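Local coordinates for protein phosphoinositol-specific phospholipase C (Pseudomonas sp., PDB 5FYP) that probably cleaves phosphoinositides in a calcium-dependent manner, as a bacterial phospholipase C, at residues 162-166 with 233-237; 166-172 with 254-258. All blocks are in the same frame, centred on the assembly; numbering follows the deposited sequence.

In the fold
One short helix, 165-168, packs on two successive loops that lead into parallel strands, and so serves both contacts, which share Q166 and have centres about 9 Å apart. Along the chain the segments alternate: 162-166 and 166-172 come first, then 233-237, then 254-258. The two later segments lead into the neighbouring strands 238-242 and 258-262, and they meet where A237 O lies 3.0 Å from I258 N, a probable hydrogen bond. L169 CD1 of contact 2 also packs on A237 CB of contact 1 at 3.5 Å. The contacts thus belong to the strand-entry side of the TIM barrel, away from the calcium site, whose ligand D119 lies near the C-terminal end of strand 114-120.

Contact 1. Residues 162-166 with 233-237; sequences AGALQ and SGYVA
A 3-10 segment leading into a short helix lies against a loop, a glycine on each side bringing the backbones close. Segment 162-166 runs from A162 and G163 through the N-cap A164 into helix 165-168; segment 233-237 turns from the end of helix 230-233 toward strand 238-242 of the TIM barrel, with a type I beta turn from S233 to V236 closed by V236 N to S233 O at 3.1 Å. The register pairs G163 with Y235 (CA atoms 4.7 Å apart) and Q166 with V236 (4.8 Å). A162 CB packs against Y235 CE1 at 3.8 Å. G163 CA sits over a face of the Y235 ring, whose chi1 is m, 3.6 Å from its centroid in a CH-pi contact, and G163 O receives a CA-H...O contact from G234 CA at 3.2 Å. L165, pointing toward the turn, brings CD1 within 4.4 Å of A237 CB. Q166 contributes most: its N donates to G234 O at 2.9 Å, its CA lies 3.1 Å from V236 O, and its t,t side chain passes S233 to reach G223 O by a hydrogen bond from NE2. A side chain on G234 would hit G163 O; one on G163 would press on the Y235 ring. The one hydrogen bond across, backbone to backbone, satisfies a first-turn helix amide; backed by CA-H...O, CH-pi and apolar contacts, it joins the helix to the strand entry.

Contact 2. Residues 166-172 with 254-258; sequences QGNLKGK and AYSHI
Three residues, Y255, S256 and K170, carry most of this contact, in which helix 165-168 and the turn that follows meet the end of helix 249-254. CA atoms pair K170 with Y255 (4.1 Å) and L169 with S256 (5.5 Å). K170 is t,t along its first bonds and lays CD over a face of the Y255 ring, 4.1 Å from the centroid, a CH-pi contact; the ring edge faces Q166 O, 3.5 Å from Y255 CD2. S256 adopts positive phi (54°), and with chi1 m its OG donates to K172 O at 2.7 Å. A water joins G171 N (2.7 Å), A254 O (2.7 Å) and S256 OG (2.6 Å). Beside them, H257 NE2 donates to Q166 O at 2.8 Å, while its ND1 is hydrogen-bonded to N239 OD1. L169 to K172 form a type II beta turn with G171 at phi 85°. Across the contact, S256 ends helix 249-254 in a Schellman motif, turning the chain into barrel strand 258-262.

Contact 1. Residues 162-166 with 233-237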
loop_
_atom_site.group_PDB
_atom_site.type_symbol
_atom_site.label_atom_id
_atom_site.label_comp_id
_atom_site.label_asym_id
_atom_site.label_seq_id
_atom_site.Cartn_x
_atom_site.Cartn_y
_atom_site.Cartn_z
ATOM N N ALA A 162 16.238 7.077 -6.731
ATOM C CA ALA A 162 14.900 6.436 -6.621
ATOM C C ALA A 162 14.690 5.409 -7.733
ATOM O O ALA A 162 14.052 4.386 -7.529
ATOM C CB ALA A 162 13.778 7.458 -6.625
ATOM N N GLY A 163 15.257 5.676 -8.918
ATOM C CA GLY A 163 15.180 4.783 -10.061
ATOM C C GLY A 163 16.066 3.571 -9.993
ATOM O O GLY A 163 16.078 2.787 -10.946
ATOM N N ALA A 164 16.759 3.381 -8.881
ATOM C CA ALA A 164 17.566 2.198 -8.629
ATOM C C ALA A 164 17.228 1.533 -7.300
ATOM O O ALA A 164 17.982 0.683 -6.806
ATOM C CB ALA A 164 19.067 2.529 -8.701
ATOM N N LEU A 165 16.087 1.895 -6.715
ATOM C CA LEU A 165 15.617 1.221 -5.497
ATOM C C LEU A 165 15.553 -0.285 -5.685
ATOM O O LEU A 165 15.867 -1.058 -4.765
ATOM C CB LEU A 165 14.216 1.696 -5.119
ATOM C CG LEU A 165 14.167 3.044 -4.403
ATOM C CD1 LEU A 165 12.737 3.546 -4.367
ATOM C CD2 LEU A 165 14.744 2.910 -3.002
ATOM N N GLN A 166 15.096 -0.722 -6.859
ATOM C CA GLN A 166 14.781 -2.138 -7.048
ATOM C C GLN A 166 15.915 -3.036 -6.600
ATOM O O GLN A 166 15.722 -3.976 -5.820
ATOM C CB GLN A 166 14.445 -2.362 -8.516
ATOM C CG GLN A 166 14.036 -3.781 -8.818
ATOM C CD GLN A 166 13.927 -4.072 -10.299
ATOM O OE1 GLN A 166 14.720 -3.576 -11.119
ATOM N NE2 GLN A 166 12.990 -4.908 -10.658
ATOM N N SER A 233 10.784 -0.390 -13.731
ATOM C CA SER A 233 11.173 -1.511 -12.873
ATOM C C SER A 233 12.128 -1.064 -11.766
ATOM O O SER A 233 12.087 -1.565 -10.666
ATOM C CB SER A 233 11.788 -2.605 -13.696
ATOM O OG SER A 233 10.860 -3.179 -14.610
ATOM N N GLY A 234 13.007 -0.113 -12.104
ATOM C CA GLY A 234 14.004 0.350 -11.147
ATOM C C GLY A 234 13.441 1.030 -9.908
ATOM O O GLY A 234 14.130 1.109 -8.906
ATOM N N TYR A 235 12.178 1.495 -9.966
ATOM C CA TYR A 235 11.517 2.127 -8.828
ATOM C C TYR A 235 10.861 1.139 -7.884
ATOM O O TYR A 235 10.293 1.537 -6.881
ATOM C CB TYR A 235 10.482 3.157 -9.314
ATOM C CG TYR A 235 11.071 4.356 -10.016
ATOM C CD1 TYR A 235 11.467 5.490 -9.296
ATOM C CD2 TYR A 235 11.297 4.350 -11.364
ATOM C CE1 TYR A 235 12.034 6.581 -9.935
ATOM C CE2 TYR A 235 11.877 5.440 -12.016
ATOM C CZ TYR A 235 12.261 6.548 -11.290
ATOM O OH TYR A 235 12.858 7.626 -11.880
ATOM N N VAL A 236 10.873 -0.152 -8.216
ATOM C CA VAL A 236 10.093 -1.123 -7.450
ATOM C C VAL A 236 10.739 -1.444 -6.099
ATOM O O VAL A 236 11.818 -2.028 -6.043
ATOM C CB VAL A 236 9.904 -2.402 -8.292
ATOM C CG1 VAL A 236 9.320 -3.538 -7.494
ATOM C CG2 VAL A 236 9.036 -2.099 -9.512
ATOM N N ALA A 237 9.986 -1.128 -5.046
ATOM C CA ALA A 237 10.396 -1.364 -3.671
ATOM C C ALA A 237 9.377 -2.199 -2.901
ATOM O O ALA A 237 9.497 -2.398 -1.689
ATOM C CB ALA A 237 10.613 -0.042 -2.947
#

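Contact 2. Residues 166-172 with 254-258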
loop_
_atom_site.group_PDB
_atom_site.type_symbol
_atom_site.label_atom_id
_atom_site.label_comp_id
_atom_site.label_asym_id
_atom_site.label_seq_id
_atom_site.Cartn_x
_atom_site.Cartn_y
_atom_site.Cartn_z
ATOM N N GLN A 166 15.096 -0.722 -6.859
ATOM C CA GLN A 166 14.781 -2.138 -7.048
ATOM C C GLN A 166 15.915 -3.036 -6.600
ATOM O O GLN A 166 15.722 -3.976 -5.820
ATOM C CB GLN A 166 14.445 -2.362 -8.516
ATOM C CG GLN A 166 14.036 -3.781 -8.818
ATOM C CD GLN A 166 13.927 -4.072 -10.299
ATOM O OE1 GLN A 166 14.720 -3.576 -11.119
ATOM N NE2 GLN A 166 12.990 -4.908 -10.658
ATOM N N GLY A 167 17.087 -2.764 -7.150
ATOM C CA GLY A 167 18.277 -3.547 -6.829
ATOM C C GLY A 167 19.080 -3.023 -5.662
ATOM O O GLY A 167 19.726 -3.815 -4.949
ATOM N N ASN A 168 19.083 -1.715 -5.431
ATOM C CA ASN A 168 19.887 -1.175 -4.332
ATOM C C ASN A 168 19.321 -1.460 -2.958
ATOM O O ASN A 168 20.053 -1.430 -1.974
ATOM C CB ASN A 168 20.169 0.299 -4.540
ATOM C CG ASN A 168 21.115 0.550 -5.707
ATOM O OD1 ASN A 168 21.819 -0.343 -6.153
ATOM N ND2 ASN A 168 21.179 1.778 -6.145
ATOM N N LEU A 169 18.039 -1.804 -2.885
ATOM C CA LEU A 169 17.469 -2.221 -1.596
ATOM C C LEU A 169 18.017 -3.521 -1.065
ATOM O O LEU A 169 17.940 -3.756 0.137
ATOM C CB LEU A 169 15.952 -2.298 -1.665
ATOM C CG LEU A 169 15.265 -0.924 -1.538
ATOM C CD1 LEU A 169 13.828 -1.001 -2.027
ATOM C CD2 LEU A 169 15.293 -0.458 -0.105
ATOM N N LYS A 170 18.539 -4.383 -1.932
ATOM C CA LYS A 170 19.041 -5.665 -1.477
ATOM C C LYS A 170 20.167 -5.444 -0.457
ATOM O O LYS A 170 21.138 -4.756 -0.727
ATOM C CB LYS A 170 19.533 -6.485 -2.666
ATOM C CG LYS A 170 19.939 -7.895 -2.299
ATOM C CD LYS A 170 20.537 -8.606 -3.528
ATOM C CE LYS A 170 21.963 -8.061 -3.680
ATOM N NZ LYS A 170 22.847 -8.855 -4.488
ATOM N N GLY A 171 20.010 -6.026 0.701
ATOM C CA GLY A 171 21.018 -5.887 1.765
ATOM C C GLY A 171 20.852 -4.644 2.607
ATOM O O GLY A 171 21.640 -4.412 3.508
ATOM N N LYS A 172 19.786 -3.885 2.365
ATOM C CA LYS A 172 19.589 -2.622 3.088
ATOM C C LYS A 172 18.340 -2.677 3.974
ATOM O O LYS A 172 17.358 -3.373 3.750
ATOM C CB LYS A 172 19.538 -1.442 2.099
ATOM C CG LYS A 172 20.895 -1.081 1.410
ATOM C CD LYS A 172 21.707 -0.081 2.233
ATOM C CE LYS A 172 22.947 0.502 1.593
ATOM N NZ LYS A 172 23.635 -0.390 0.652
ATOM N N ALA A 254 14.179 -10.959 0.733
ATOM C CA ALA A 254 15.631 -10.959 0.442
ATOM C C ALA A 254 16.094 -9.638 -0.177
ATOM O O ALA A 254 17.235 -9.199 0.016
ATOM C CB ALA A 254 15.985 -12.117 -0.460
ATOM N N TYR A 255 15.230 -9.041 -0.978
ATOM C CA TYR A 255 15.503 -7.772 -1.660
ATOM C C TYR A 255 15.088 -6.539 -0.869
ATOM O O TYR A 255 15.207 -5.422 -1.389
ATOM C CB TYR A 255 14.862 -7.746 -3.073
ATOM C CG TYR A 255 15.820 -8.209 -4.144
ATOM C CD1 TYR A 255 16.104 -9.562 -4.336
ATOM C CD2 TYR A 255 16.500 -7.275 -4.922
ATOM C CE1 TYR A 255 17.040 -9.929 -5.302
ATOM C CE2 TYR A 255 17.407 -7.640 -5.872
ATOM C CZ TYR A 255 17.705 -8.974 -6.045
ATOM O OH TYR A 255 18.653 -9.285 -6.994
ATOM N N SER A 256 14.625 -6.716 0.380
ATOM C CA SER A 256 14.106 -5.574 1.172
ATOM C C SER A 256 13.016 -4.833 0.418
ATOM O O SER A 256 12.897 -3.611 0.505
ATOM C CB SER A 256 15.198 -4.641 1.647
ATOM O OG SER A 256 16.067 -5.381 2.499
ATOM N N HIS A 257 12.181 -5.598 -0.317
ATOM C CA HIS A 257 10.937 -5.037 -0.854
ATOM C C HIS A 257 9.788 -5.443 0.055
ATOM O O HIS A 257 9.747 -6.564 0.545
ATOM C CB HIS A 257 10.632 -5.593 -2.250
ATOM C CG HIS A 257 11.622 -5.219 -3.315
ATOM N ND1 HIS A 257 11.373 -5.529 -4.622
ATOM C CD2 HIS A 257 12.821 -4.621 -3.299
ATOM C CE1 HIS A 257 12.390 -5.138 -5.369
ATOM N NE2 HIS A 257 13.293 -4.603 -4.590
ATOM N N ILE A 258 8.802 -4.564 0.238
ATOM C CA ILE A 258 7.658 -4.896 1.086
ATOM C C ILE A 258 6.699 -5.772 0.307
ATOM O O ILE A 258 6.067 -5.322 -0.682
ATOM C CB ILE A 258 6.952 -3.651 1.621
ATOM C CG1 ILE A 258 7.922 -2.695 2.301
ATOM C CG2 ILE A 258 5.814 -4.040 2.547
ATOM C CD1 ILE A 258 8.727 -3.287 3.429
HETATM O O HOH W 1 17.824 -7.238 1.831
#